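Local coordinates for protein abietadiene synthase, chloroplastic (Abies grandis, PDB 3S9V) that belongs to the terpene synthase family, as a largely helical plant chloroplast enzyme with an N-terminal terpene synthase domain and a metal-binding domain, at residues A[285-290]-A[515-520]. Sequence-based numbering, arbitrary orientation.
Sequences IDRHFK and IFEPEF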
loop_
_atom_site.group_PDB
_atom_site.type_symbol
_atom_site.label_atom_id
_atom_site.label_comp_id
_atom_site.label_asym_id
_atom_site.label_seq_id
_atom_site.Cartn_x
_atom_site.Cartn_y
_atom_site.Cartn_z
ATOM N N ILE A 285 9.998 -5.154 4.586
ATOM C CA ILE A 285 11.248 -5.868 4.329
ATOM C C ILE A 285 11.821 -5.647 2.930
ATOM O O ILE A 285 12.737 -6.360 2.506
ATOM C CB ILE A 285 11.065 -7.389 4.524
ATOM C CG1 ILE A 285 9.893 -7.883 3.672
ATOM C CG2 ILE A 285 10.807 -7.698 5.988
ATOM C CD1 ILE A 285 9.665 -9.387 3.732
ATOM N N ASP A 286 11.290 -4.653 2.225
ATOM C CA ASP A 286 11.726 -4.342 0.873
ATOM C C ASP A 286 13.184 -3.882 0.725
ATOM O O ASP A 286 13.767 -4.023 -0.353
ATOM C CB ASP A 286 10.796 -3.277 0.275
ATOM C CG ASP A 286 10.823 -1.971 1.059
ATOM O OD1 ASP A 286 11.266 -0.948 0.490
ATOM O OD2 ASP A 286 10.408 -1.968 2.247
ATOM N N ARG A 287 13.789 -3.337 1.779
ATOM C CA ARG A 287 15.170 -2.864 1.647
ATOM C C ARG A 287 16.122 -3.993 1.278
ATOM O O ARG A 287 17.194 -3.758 0.713
ATOM C CB ARG A 287 15.658 -2.189 2.938
ATOM C CG ARG A 287 15.929 -3.132 4.112
ATOM C CD ARG A 287 16.402 -2.349 5.337
ATOM N NE ARG A 287 16.812 -3.203 6.455
ATOM C CZ ARG A 287 15.974 -3.868 7.240
ATOM N NH1 ARG A 287 14.664 -3.792 7.043
ATOM N NH2 ARG A 287 16.445 -4.605 8.235
ATOM N N HIS A 288 15.723 -5.221 1.591
ATOM C CA HIS A 288 16.544 -6.392 1.311
ATOM C C HIS A 288 16.481 -6.879 -0.138
ATOM O O HIS A 288 17.214 -7.797 -0.511
ATOM C CB HIS A 288 16.126 -7.547 2.220
ATOM C CG HIS A 288 16.216 -7.238 3.681
ATOM N ND1 HIS A 288 17.404 -6.921 4.304
ATOM C CD2 HIS A 288 15.270 -7.224 4.648
ATOM C CE1 HIS A 288 17.186 -6.726 5.592
ATOM N NE2 HIS A 288 15.898 -6.905 5.827
ATOM N N PHE A 289 15.627 -6.274 -0.960
ATOM C CA PHE A 289 15.477 -6.728 -2.344
ATOM C C PHE A 289 15.399 -5.612 -3.371
ATOM O O PHE A 289 14.638 -5.705 -4.331
ATOM C CB PHE A 289 14.205 -7.563 -2.459
ATOM C CG PHE A 289 13.993 -8.493 -1.311
ATOM C CD1 PHE A 289 14.713 -9.683 -1.217
ATOM C CD2 PHE A 289 13.094 -8.168 -0.301
ATOM C CE1 PHE A 289 14.537 -10.538 -0.128
ATOM C CE2 PHE A 289 12.911 -9.010 0.788
ATOM C CZ PHE A 289 13.638 -10.204 0.875
ATOM N N LYS A 290 16.185 -4.564 -3.189
ATOM C CA LYS A 290 16.138 -3.449 -4.119
ATOM C C LYS A 290 16.400 -3.818 -5.575
ATOM O O LYS A 290 15.714 -3.320 -6.473
ATOM C CB LYS A 290 17.082 -2.340 -3.647
ATOM C CG LYS A 290 16.615 -1.723 -2.326
ATOM C CD LYS A 290 17.247 -0.361 -2.042
ATOM C CE LYS A 290 18.741 -0.461 -1.750
ATOM N NZ LYS A 290 19.033 -1.214 -0.494
ATOM N N ILE A 515 13.254 6.150 9.724
ATOM C CA ILE A 515 14.627 5.802 9.313
ATOM C C ILE A 515 15.122 4.807 10.347
ATOM O O ILE A 515 16.051 5.063 11.110
ATOM C CB ILE A 515 15.586 7.026 9.263
ATOM C CG1 ILE A 515 15.492 7.843 10.554
ATOM C CG2 ILE A 515 15.272 7.873 8.043
ATOM C CD1 ILE A 515 16.609 8.874 10.707
ATOM N N PHE A 516 14.466 3.658 10.336
ATOM C CA PHE A 516 14.693 2.552 11.250
ATOM C C PHE A 516 15.906 1.645 11.035
ATOM O O PHE A 516 16.349 0.995 11.977
ATOM C CB PHE A 516 13.440 1.693 11.236
ATOM C CG PHE A 516 13.083 1.192 9.863
ATOM C CD1 PHE A 516 13.571 -0.020 9.402
ATOM C CD2 PHE A 516 12.285 1.960 9.014
ATOM C CE1 PHE A 516 13.274 -0.463 8.119
ATOM C CE2 PHE A 516 11.984 1.526 7.729
ATOM C CZ PHE A 516 12.480 0.313 7.282
ATOM N N GLU A 517 16.429 1.581 9.816
ATOM C CA GLU A 517 17.563 0.696 9.537
ATOM C C GLU A 517 18.706 0.812 10.546
ATOM O O GLU A 517 19.030 1.909 11.005
ATOM C CB GLU A 517 18.117 0.939 8.124
ATOM C CG GLU A 517 17.155 0.661 6.962
ATOM C CD GLU A 517 16.277 1.858 6.601
ATOM O OE1 GLU A 517 16.063 2.095 5.387
ATOM O OE2 GLU A 517 15.799 2.557 7.520
ATOM N N PRO A 518 19.336 -0.327 10.902
ATOM C CA PRO A 518 20.450 -0.340 11.859
ATOM C C PRO A 518 21.593 0.596 11.444
ATOM O O PRO A 518 22.300 1.136 12.295
ATOM C CB PRO A 518 20.886 -1.810 11.866
ATOM C CG PRO A 518 19.604 -2.540 11.596
ATOM C CD PRO A 518 18.992 -1.701 10.486
ATOM N N GLU A 519 21.757 0.788 10.135
ATOM C CA GLU A 519 22.816 1.638 9.598
ATOM C C GLU A 519 22.669 3.117 9.940
ATOM O O GLU A 519 23.649 3.861 9.914
ATOM C CB GLU A 519 22.880 1.512 8.075
ATOM C CG GLU A 519 22.860 0.084 7.556
ATOM C CD GLU A 519 21.508 -0.315 6.984
ATOM O OE1 GLU A 519 21.159 0.176 5.882
ATOM O OE2 GLU A 519 20.798 -1.115 7.638
ATOM N N PHE A 520 21.449 3.542 10.246
ATOM C CA PHE A 520 21.181 4.943 10.552
ATOM C C PHE A 520 21.016 5.222 12.049
ATOM O O PHE A 520 20.252 6.102 12.446
ATOM C CB PHE A 520 19.922 5.400 9.798
ATOM C CG PHE A 520 19.998 5.211 8.302
ATOM C CD1 PHE A 520 20.966 5.871 7.545
ATOM C CD2 PHE A 520 19.089 4.378 7.642
ATOM C CE1 PHE A 520 21.027 5.706 6.146
ATOM C CE2 PHE A 520 19.144 4.207 6.246
ATOM C CZ PHE A 520 20.113 4.871 5.501
#
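R287 reaches F516, E517 and P518 across a junction between two all-helical parts of the terpene synthase fold: 285-290 is an interhelical loop of the N-terminal family region, 515-520 one of the metal-binding region. The contact is small, 150 Å² summed over both sides, and R287 accounts for 80 Å² of it. Its CB already points toward the other loop. With chi1 at 72°, CG sits between the backbone N and carbonyl carbon, over one face of the H288 ring. The chain then runs straight out, chi2 and chi3 both near 180°. R287 CD makes the closest approach, 3.5 Å to E517 CG, an aliphatic contact between side chains that run antiparallel alongside one another; R287 NE follows at 3.9 Å from E517 CG. Despite opposite charges, these two residues form no salt bridge: R287 NE lies 5.5 Å from E517 OE1, which pairs instead with R745 of helix 741-757. At the tip, P518 CD is only a peripheral neighbour, 4.5 Å from R287 NH2, while H288 NE2 lies over one guanidinium face. R287 NH1 forms a salt bridge with D470 of helix 461-491. R287 NH1 also lies beside the edge of the F516 ring, near the ring plane, with guanidinium and ring planes 84° apart and R287 NH1 3.8 Å from F516 CE1.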